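Local coordinates for protein aspartate aminotransferase (Plasmodium falciparum, PDB 3K7Y) that probably catalyses the reversible transfer of an amino group from L-aspartate to 2-oxoglutarate, with pyridoxal 5'-phosphate as its cofactor, at residues 77-80 with 81-84; 226-229 with 230-234; 290-293 with 294-298. All coordinates share one frame; numbering follows the deposited sequence.

Interaction 1 (77-80 with 81-84)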
ATOM      1  N   PHE A  77     -15.566   5.186   7.536  1.00 78.97           N
ATOM      2  CA  PHE A  77     -14.162   5.085   7.948  1.00 75.59           C
ATOM      3  C   PHE A  77     -13.673   6.409   8.520  1.00 74.37           C
ATOM      4  O   PHE A  77     -13.156   6.455   9.630  1.00 73.66           O
ATOM      5  CB  PHE A  77     -13.265   4.669   6.776  1.00 73.99           C
ATOM      6  CG  PHE A  77     -11.893   4.224   7.196  1.00 70.79           C
ATOM      7  CD1 PHE A  77     -11.600   2.874   7.325  1.00 69.63           C
ATOM      8  CD2 PHE A  77     -10.898   5.151   7.481  1.00 68.48           C
ATOM      9  CE1 PHE A  77     -10.335   2.452   7.732  1.00 67.19           C
ATOM     10  CE2 PHE A  77      -9.634   4.740   7.881  1.00 66.53           C
ATOM     11  CZ  PHE A  77      -9.354   3.388   8.006  1.00 65.75           C
ATOM     12  N   SER A  78     -13.856   7.485   7.769  1.00 73.53           N
ATOM     13  CA  SER A  78     -13.324   8.763   8.198  1.00 72.85           C
ATOM     14  C   SER A  78     -14.080   9.420   9.366  1.00 73.76           C
ATOM     15  O   SER A  78     -13.579  10.390   9.927  1.00 73.61           O
ATOM     16  CB  SER A  78     -13.119   9.723   7.014  1.00 72.73           C
ATOM     17  OG  SER A  78     -14.298  10.441   6.704  1.00 74.91           O
ATOM     18  N   THR A  79     -15.262   8.914   9.738  1.00 74.65           N
ATOM     19  CA  THR A  79     -15.945   9.436  10.943  1.00 75.35           C
ATOM     20  C   THR A  79     -15.802   8.493  12.108  1.00 74.84           C
ATOM     21  O   THR A  79     -15.477   8.929  13.199  1.00 75.01           O
ATOM     22  CB  THR A  79     -17.465   9.832  10.770  1.00 77.60           C
ATOM     23  OG1 THR A  79     -18.246   8.689  10.403  1.00 78.57           O
ATOM     24  CG2 THR A  79     -17.669  10.983   9.754  1.00 77.56           C
ATOM     25  N   LEU A  80     -16.049   7.206  11.875  1.00 74.47           N
ATOM     26  CA  LEU A  80     -15.884   6.180  12.904  1.00 74.24           C
ATOM     27  C   LEU A  80     -14.490   6.230  13.511  1.00 72.57           C
ATOM     28  O   LEU A  80     -14.332   6.238  14.726  1.00 73.19           O
ATOM     29  CB  LEU A  80     -16.137   4.793  12.324  1.00 73.97           C
ATOM     30  CG  LEU A  80     -17.593   4.376  12.208  1.00 76.09           C
ATOM     31  CD1 LEU A  80     -17.695   3.242  11.225  1.00 76.35           C
ATOM     32  CD2 LEU A  80     -18.158   3.974  13.565  1.00 77.25           C
ATOM     33  N   THR A  81     -13.494   6.285  12.636  1.00 71.01           N
ATOM     34  CA  THR A  81     -12.080   6.285  12.985  1.00 69.18           C
ATOM     35  C   THR A  81     -11.706   7.490  13.837  1.00 69.29           C
ATOM     36  O   THR A  81     -11.120   7.342  14.903  1.00 68.73           O
ATOM     37  CB  THR A  81     -11.229   6.212  11.688  1.00 67.55           C
ATOM     38  OG1 THR A  81     -11.112   4.844  11.283  1.00 66.39           O
ATOM     39  CG2 THR A  81      -9.858   6.777  11.879  1.00 66.36           C
ATOM     40  N   GLN A  82     -12.072   8.680  13.379  1.00 70.21           N
ATOM     41  CA  GLN A  82     -11.656   9.883  14.069  1.00 70.97           C
ATOM     42  C   GLN A  82     -12.359  10.065  15.411  1.00 73.02           C
ATOM     43  O   GLN A  82     -11.875  10.808  16.265  1.00 73.25           O
ATOM     44  CB  GLN A  82     -11.761  11.116  13.181  1.00 70.84           C
ATOM     45  CG  GLN A  82     -13.086  11.296  12.528  1.00 73.42           C
ATOM     46  CD  GLN A  82     -13.176  12.592  11.745  1.00 75.33           C
ATOM     47  OE1 GLN A  82     -12.156  13.194  11.395  1.00 73.99           O
ATOM     48  NE2 GLN A  82     -14.410  13.030  11.458  1.00 77.12           N
ATOM     49  N   ASN A  83     -13.475   9.372  15.617  1.00 75.15           N
ATOM     50  CA  ASN A  83     -14.064   9.307  16.955  1.00 77.53           C
ATOM     51  C   ASN A  83     -12.996   8.871  17.967  1.00 77.20           C
ATOM     52  O   ASN A  83     -12.833   9.489  19.024  1.00 77.96           O
ATOM     53  CB  ASN A  83     -15.268   8.353  16.997  1.00 79.02           C
ATOM     54  CG  ASN A  83     -16.028   8.423  18.314  1.00 81.44           C
ATOM     55  OD1 ASN A  83     -17.080   9.051  18.387  1.00 83.85           O
ATOM     56  ND2 ASN A  83     -15.493   7.785  19.362  1.00 81.85           N
ATOM     57  N   LEU A  84     -12.247   7.829  17.613  1.00 76.42           N
ATOM     58  CA  LEU A  84     -11.288   7.235  18.524  1.00 76.05           C
ATOM     59  C   LEU A  84     -10.237   8.221  18.988  1.00 75.68           C
ATOM     60  O   LEU A  84      -9.833   8.168  20.141  1.00 76.24           O
ATOM     61  CB  LEU A  84     -10.644   5.993  17.911  1.00 74.79           C
ATOM     62  CG  LEU A  84     -11.591   4.854  17.526  1.00 75.17           C
ATOM     63  CD1 LEU A  84     -10.806   3.657  17.017  1.00 74.15           C
ATOM     64  CD2 LEU A  84     -12.447   4.458  18.705  1.00 76.87           C
TER
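Phe77 and Thr81 meet one turn apart on helix 75-86, the threonine hydroxyl resting over one face of the phenyl ring. OG1 of Thr81 lies 3.7 Å from CE2 of Phe77, nearer the rim of the ring than its middle. Two first torsions bring this about. Phe77 turns its CG away from its own nitrogen (chi1 -166°), which swings the ring along the helix toward the next turn; Thr81 sets OG1 on the opposite side from its carbonyl carbon (chi1 -84°), while CG2 stands opposite the backbone nitrogen.

Under these side chains runs the helical backbone. Thr81 N binds Phe77 O at 3.0 Å, although the position of that oxygen is less certain than the rest. Asn83 N reaches Thr79 O at 3.2 Å, with 148° at the hydrogen, and leans weakly on Leu80 O as well, at 3.4 Å. The NH of Leu84 binds Thr81 O at 3.0 Å, closing a shorter, three-residue turn. NE2 of Gln82, at the end of an extended chain, comes 4.2 Å from CG2 of Thr79.

Further out, Phe77 packs on Gln102 and Ala260, Thr81 on Ala260 and His262, and Gln82 on Ile98 and Thr100; Leu80 instead meets Leu301 and Asn302 of helix 291-302. Thr79 lies on the exposed flank, its hydroxyl weakly bonded to carbonyls at the start of the helix. The helix is thus laid against neighbouring strands 98-104 and 258-264, at one edge of the large mixed sheet, a helix-on-sheet layer of the cofactor-binding domain of class I aminotransferases.

Interaction 2 (226-229 with 230-234)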
ATOM      1  N   GLU A 226      -7.862   7.830  27.667  1.00 88.30           N
ATOM      2  CA  GLU A 226      -6.755   8.423  28.437  1.00 87.08           C
ATOM      3  C   GLU A 226      -5.543   8.654  27.529  1.00 84.07           C
ATOM      4  O   GLU A 226      -5.077   9.784  27.394  1.00 83.26           O
ATOM      5  CB  GLU A 226      -6.351   7.546  29.641  1.00 88.19           C
ATOM      6  CG  GLU A 226      -7.057   7.819  30.985  1.00 91.79           C
ATOM      7  CD  GLU A 226      -6.243   7.325  32.210  1.00 95.22           C
ATOM      8  OE1 GLU A 226      -5.221   7.983  32.525  1.00 95.03           O
ATOM      9  OE2 GLU A 226      -6.620   6.301  32.858  1.00 96.20           O
ATOM     10  N   ASP A 227      -5.074   7.580  26.887  1.00 82.00           N
ATOM     11  CA  ASP A 227      -3.862   7.573  26.052  1.00 79.07           C
ATOM     12  C   ASP A 227      -3.756   8.708  25.047  1.00 77.27           C
ATOM     13  O   ASP A 227      -2.664   9.032  24.577  1.00 76.13           O
ATOM     14  CB  ASP A 227      -3.769   6.251  25.294  1.00 78.54           C
ATOM     15  CG  ASP A 227      -3.386   5.095  26.186  1.00 79.36           C
ATOM     16  OD1 ASP A 227      -2.939   5.331  27.329  1.00 80.86           O
ATOM     17  OD2 ASP A 227      -3.527   3.939  25.745  1.00 78.78           O
ATOM     18  N   VAL A 228      -4.896   9.310  24.730  1.00 76.73           N
ATOM     19  CA  VAL A 228      -4.976  10.315  23.687  1.00 74.67           C
ATOM     20  C   VAL A 228      -5.433  11.679  24.246  1.00 74.77           C
ATOM     21  O   VAL A 228      -5.957  12.522  23.515  1.00 74.77           O
ATOM     22  CB  VAL A 228      -5.881   9.785  22.544  1.00 74.49           C
ATOM     23  CG1 VAL A 228      -7.309  10.340  22.633  1.00 75.65           C
ATOM     24  CG2 VAL A 228      -5.261  10.043  21.200  1.00 72.43           C
ATOM     25  N   LEU A 229      -5.204  11.903  25.540  1.00 74.54           N
ATOM     26  CA  LEU A 229      -5.681  13.132  26.189  1.00 74.86           C
ATOM     27  C   LEU A 229      -5.051  14.397  25.623  1.00 74.13           C
ATOM     28  O   LEU A 229      -5.762  15.366  25.342  1.00 75.06           O
ATOM     29  CB  LEU A 229      -5.516  13.099  27.720  1.00 75.39           C
ATOM     30  CG  LEU A 229      -5.968  14.335  28.520  1.00 75.39           C
ATOM     31  CD1 LEU A 229      -7.383  14.798  28.176  1.00 75.08           C
ATOM     32  CD2 LEU A 229      -5.860  14.072  30.007  1.00 75.17           C
ATOM     33  N   LEU A 230      -3.732  14.391  25.455  1.00 72.62           N
ATOM     34  CA  LEU A 230      -3.047  15.587  25.007  1.00 71.92           C
ATOM     35  C   LEU A 230      -3.707  16.099  23.750  1.00 71.88           C
ATOM     36  O   LEU A 230      -3.888  17.311  23.586  1.00 72.75           O
ATOM     37  CB  LEU A 230      -1.586  15.313  24.724  1.00 70.64           C
ATOM     38  CG  LEU A 230      -0.588  16.424  25.056  1.00 71.04           C
ATOM     39  CD1 LEU A 230       0.569  16.310  24.082  1.00 71.83           C
ATOM     40  CD2 LEU A 230      -1.154  17.846  25.056  1.00 70.93           C
ATOM     41  N   ILE A 231      -4.081  15.168  22.874  1.00 71.16           N
ATOM     42  CA  ILE A 231      -4.703  15.518  21.608  1.00 71.06           C
ATOM     43  C   ILE A 231      -6.012  16.240  21.882  1.00 73.01           C
ATOM     44  O   ILE A 231      -6.276  17.295  21.294  1.00 73.67           O
ATOM     45  CB  ILE A 231      -4.925  14.282  20.715  1.00 70.03           C
ATOM     46  CG1 ILE A 231      -3.579  13.760  20.226  1.00 67.68           C
ATOM     47  CG2 ILE A 231      -5.808  14.625  19.522  1.00 70.08           C
ATOM     48  CD1 ILE A 231      -3.640  12.445  19.493  1.00 65.11           C
ATOM     49  N   ARG A 232      -6.815  15.683  22.784  1.00 74.31           N
ATOM     50  CA  ARG A 232      -8.125  16.263  23.096  1.00 76.63           C
ATOM     51  C   ARG A 232      -8.011  17.612  23.801  1.00 78.21           C
ATOM     52  O   ARG A 232      -8.764  18.547  23.511  1.00 78.96           O
ATOM     53  CB  ARG A 232      -8.988  15.277  23.880  1.00 77.18           C
ATOM     54  CG  ARG A 232      -9.641  14.259  22.965  1.00 75.97           C
ATOM     55  CD  ARG A 232     -10.087  13.036  23.707  1.00 74.84           C
ATOM     56  NE  ARG A 232     -10.179  11.874  22.832  1.00 73.41           N
ATOM     57  CZ  ARG A 232     -10.994  10.847  23.048  1.00 75.34           C
ATOM     58  NH1 ARG A 232     -11.805  10.855  24.093  1.00 77.12           N
ATOM     59  NH2 ARG A 232     -11.018   9.816  22.211  1.00 75.66           N
ATOM     60  N   LYS A 233      -7.040  17.717  24.694  1.00 79.12           N
ATOM     61  CA  LYS A 233      -6.736  18.991  25.314  1.00 81.21           C
ATOM     62  C   LYS A 233      -6.327  20.011  24.240  1.00 81.55           C
ATOM     63  O   LYS A 233      -6.909  21.089  24.178  1.00 82.71           O
ATOM     64  CB  LYS A 233      -5.689  18.823  26.415  1.00 80.72           C
ATOM     65  CG  LYS A 233      -5.928  19.754  27.577  1.00 83.08           C
ATOM     66  CD  LYS A 233      -5.470  19.183  28.925  1.00 84.23           C
ATOM     67  CE  LYS A 233      -5.588  20.277  29.999  1.00 86.38           C
ATOM     68  NZ  LYS A 233      -5.150  19.888  31.373  1.00 87.84           N
ATOM     69  N   PHE A 234      -5.364  19.647  23.384  1.00 81.13           N
ATOM     70  CA  PHE A 234      -4.983  20.432  22.194  1.00 81.82           C
ATOM     71  C   PHE A 234      -6.182  20.951  21.402  1.00 83.74           C
ATOM     72  O   PHE A 234      -6.214  22.109  20.982  1.00 84.32           O
ATOM     73  CB  PHE A 234      -4.168  19.570  21.236  1.00 80.09           C
ATOM     74  CG  PHE A 234      -2.695  19.824  21.270  1.00 78.94           C
ATOM     75  CD1 PHE A 234      -1.869  19.125  22.140  1.00 77.57           C
ATOM     76  CD2 PHE A 234      -2.119  20.721  20.388  1.00 78.06           C
ATOM     77  CE1 PHE A 234      -0.493  19.347  22.152  1.00 75.54           C
ATOM     78  CE2 PHE A 234      -0.747  20.944  20.402  1.00 76.50           C
ATOM     79  CZ  PHE A 234       0.062  20.256  21.288  1.00 74.82           C
TER
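This is the N-terminal turn of a short helix, 229-235, with Val228 in the N-cap position. A valine side chain has no acceptor to offer the first amides, and its two methyls instead reach along the helix toward different residues. CG2 packs on CD1 of Ile231 at 3.4 Å. CG1 meets the side chain of Arg232, 3.3 Å from NE and 3.7 Å from CZ, the two side chains crossing at about a right angle. Arg232 keeps its chain extended from CG to NE, which carries the guanidinium back beside the cap residue.

The backbone tightens along the turn. Val228 O is shared by two weak bonds, from Ile231 N at 3.3 Å and Arg232 N at 3.4 Å, whereas Lys233 N meets Leu229 O at 2.8 Å in a nearly straight bond (173°). Where the helix begins, Leu229 N binds Glu226 O at 2.8 Å.

The polar ends of the side chains look elsewhere: Arg232 forms a salt bridge with Glu225 and gives NE to Ile85 O, and Lys233 pairs with Asp197. Leu230 and Phe234 lie on Ile200 of helix 193-206, and Ile231 on Phe212 and Ile214 of strand 209-214, where Phe212 also meets the Phe234 ring edge-to-face, so the helix packs against both helix 193-206 and strand 209-214 of the central sheet.

Interaction 3 (290-293 with 294-298)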
ATOM      1  N   VAL A 290      -6.877  -0.541   0.388  1.00 57.80           N
ATOM      2  CA  VAL A 290      -7.549  -1.850   0.445  1.00 58.88           C
ATOM      3  C   VAL A 290      -8.996  -1.769   0.962  1.00 60.48           C
ATOM      4  O   VAL A 290      -9.274  -1.237   2.049  1.00 60.08           O
ATOM      5  CB  VAL A 290      -6.715  -2.879   1.250  1.00 58.13           C
ATOM      6  CG1 VAL A 290      -7.446  -4.230   1.378  1.00 58.99           C
ATOM      7  CG2 VAL A 290      -5.369  -3.057   0.583  1.00 56.47           C
ATOM      8  N   ILE A 291      -9.909  -2.297   0.156  1.00 62.31           N
ATOM      9  CA  ILE A 291     -11.325  -2.211   0.457  1.00 64.36           C
ATOM     10  C   ILE A 291     -11.709  -3.190   1.576  1.00 65.35           C
ATOM     11  O   ILE A 291     -12.510  -2.858   2.446  1.00 66.01           O
ATOM     12  CB  ILE A 291     -12.156  -2.356  -0.845  1.00 66.24           C
ATOM     13  CG1 ILE A 291     -13.465  -1.549  -0.772  1.00 67.28           C
ATOM     14  CG2 ILE A 291     -12.272  -3.808  -1.277  1.00 67.72           C
ATOM     15  CD1 ILE A 291     -14.719  -2.337  -0.887  1.00 68.36           C
ATOM     16  N   HIS A 292     -11.088  -4.366   1.588  1.00 64.70           N
ATOM     17  CA  HIS A 292     -11.346  -5.348   2.637  1.00 66.02           C
ATOM     18  C   HIS A 292     -11.059  -4.795   4.015  1.00 64.67           C
ATOM     19  O   HIS A 292     -11.907  -4.852   4.900  1.00 65.14           O
ATOM     20  CB  HIS A 292     -10.522  -6.618   2.427  1.00 67.23           C
ATOM     21  CG  HIS A 292     -10.440  -7.491   3.642  1.00 69.00           C
ATOM     22  ND1 HIS A 292     -11.417  -8.407   3.971  1.00 70.91           N
ATOM     23  CD2 HIS A 292      -9.496  -7.580   4.613  1.00 69.13           C
ATOM     24  CE1 HIS A 292     -11.072  -9.036   5.078  1.00 71.31           C
ATOM     25  NE2 HIS A 292      -9.913  -8.550   5.490  1.00 70.48           N
ATOM     26  N   THR A 293      -9.855  -4.271   4.198  1.00 63.65           N
ATOM     27  CA  THR A 293      -9.454  -3.815   5.513  1.00 62.89           C
ATOM     28  C   THR A 293     -10.268  -2.588   5.883  1.00 62.34           C
ATOM     29  O   THR A 293     -10.502  -2.329   7.045  1.00 62.20           O
ATOM     30  CB  THR A 293      -7.911  -3.666   5.669  1.00 61.74           C
ATOM     31  OG1 THR A 293      -7.431  -2.590   4.867  1.00 62.40           O
ATOM     32  CG2 THR A 293      -7.205  -4.939   5.210  1.00 62.50           C
ATOM     33  N   ASN A 294     -10.765  -1.870   4.886  1.00 63.01           N
ATOM     34  CA  ASN A 294     -11.693  -0.784   5.157  1.00 63.52           C
ATOM     35  C   ASN A 294     -12.975  -1.307   5.755  1.00 65.23           C
ATOM     36  O   ASN A 294     -13.403  -0.846   6.803  1.00 65.01           O
ATOM     37  CB  ASN A 294     -12.017  -0.003   3.891  1.00 63.82           C
ATOM     38  CG  ASN A 294     -13.047   1.081   4.130  1.00 63.46           C
ATOM     39  OD1 ASN A 294     -14.174   0.802   4.544  1.00 64.03           O
ATOM     40  ND2 ASN A 294     -12.668   2.330   3.864  1.00 62.22           N
ATOM     41  N   ARG A 295     -13.586  -2.265   5.068  1.00 67.76           N
ATOM     42  CA  ARG A 295     -14.807  -2.931   5.540  1.00 70.30           C
ATOM     43  C   ARG A 295     -14.672  -3.583   6.936  1.00 71.42           C
ATOM     44  O   ARG A 295     -15.496  -3.319   7.808  1.00 72.39           O
ATOM     45  CB  ARG A 295     -15.307  -3.943   4.501  1.00 71.70           C
ATOM     46  CG  ARG A 295     -15.781  -3.302   3.185  1.00 71.80           C
ATOM     47  CD  ARG A 295     -15.978  -4.328   2.061  1.00 71.81           C
ATOM     48  NE  ARG A 295     -16.781  -3.778   0.967  1.00 71.52           N
ATOM     49  CZ  ARG A 295     -17.044  -4.405  -0.180  1.00 72.80           C
ATOM     50  NH1 ARG A 295     -16.567  -5.617  -0.417  1.00 73.36           N
ATOM     51  NH2 ARG A 295     -17.793  -3.809  -1.101  1.00 73.32           N
ATOM     52  N   ILE A 296     -13.639  -4.401   7.168  1.00 72.01           N
ATOM     53  CA  ILE A 296     -13.423  -5.017   8.499  1.00 73.04           C
ATOM     54  C   ILE A 296     -13.511  -3.987   9.609  1.00 72.58           C
ATOM     55  O   ILE A 296     -14.108  -4.248  10.647  1.00 73.75           O
ATOM     56  CB  ILE A 296     -12.035  -5.701   8.640  1.00 72.70           C
ATOM     57  CG1 ILE A 296     -11.701  -6.559   7.412  1.00 75.20           C
ATOM     58  CG2 ILE A 296     -11.942  -6.519   9.941  1.00 72.49           C
ATOM     59  CD1 ILE A 296     -12.718  -7.670   7.093  1.00 79.10           C
ATOM     60  N   LEU A 297     -12.913  -2.820   9.381  1.00 71.58           N
ATOM     61  CA  LEU A 297     -12.844  -1.764  10.384  1.00 71.24           C
ATOM     62  C   LEU A 297     -14.187  -1.099  10.676  1.00 72.44           C
ATOM     63  O   LEU A 297     -14.606  -1.000  11.831  1.00 72.89           O
ATOM     64  CB  LEU A 297     -11.810  -0.721   9.980  1.00 69.74           C
ATOM     65  CG  LEU A 297     -10.956  -0.338  11.186  1.00 69.44           C
ATOM     66  CD1 LEU A 297      -9.488  -0.243  10.790  1.00 68.40           C
ATOM     67  CD2 LEU A 297     -11.471   0.922  11.891  1.00 69.18           C
ATOM     68  N   CYS A 298     -14.854  -0.635   9.626  1.00 73.37           N
ATOM     69  CA  CYS A 298     -16.203  -0.090   9.750  1.00 75.08           C
ATOM     70  C   CYS A 298     -17.164  -1.028  10.487  1.00 77.48           C
ATOM     71  O   CYS A 298     -17.862  -0.592  11.396  1.00 78.02           O
ATOM     72  CB  CYS A 298     -16.756   0.248   8.376  1.00 75.12           C
ATOM     73  SG  CYS A 298     -15.742   1.420   7.537  1.00 73.05           S
TER
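His292 and Ile296 form the close-packed side of this first stretch of helix 291-302. CG1 of Ile296 sits over one face of the imidazole, 3.5 Å from the ring centroid and 22° off its normal, a CH-pi contact between residues one turn apart. With chi1 at 164°, CG of the histidine lies opposite the backbone N, which sends the ring forward along the helix to where the isoleucine can cover it. On the same turn Ile291 brings CD1 over a face of the Arg295 guanidinium, toward its rim.

The backbone is bonded most closely in the middle: Arg295 N to Ile291 O and Ile296 N to His292 O are both 2.9 Å, each with 173° at the hydrogen. On either side of that pair the bonds are longer, Asn294 N to Val290 O at 3.3 Å and Leu297 N to Thr293 O, a weak one, at 3.4 Å. Arg295 marks the solvent side: it is partly exposed, unlike its buried neighbours, and its NH2 is held by Glu65 O.

Asn294, by contrast, is buried, and its ND2 is gripped by Thr74 OG1 and Gln102 OE1. The helix start abuts the second subunit, where the His292 rings of the two chains stack and His292 N binds Glu256 OE1 of the neighbouring subunit. A carboxylate at the amino end of a helix probably interacts favourably with the helix dipole; the chemistry here thus joins apolar cover of flat polar groups to a hydrogen bond from a helix-start NH to a carboxylate across the homodimer interface.

From the N terminus, interaction 1 comes first, then interaction 2, then interaction 3; each closes no more than a helical turn, and they follow in series without nesting or crossing. Their ties are spatial. Helix 75-86 stands in the middle: the carbonyl of Leu84 near its end touches Arg232 of interaction 2, while Phe77, Leu80 and Thr81 pack against Asn294, Cys298 and Leu297 of interaction 3. Interactions 2 and 3 do not meet, their nearest atoms being about 14 Å apart. Together they link the helix after strand 209-214, the helix beside strands 98-104 and 258-264, and helix 291-302, which begins at the subunit interface.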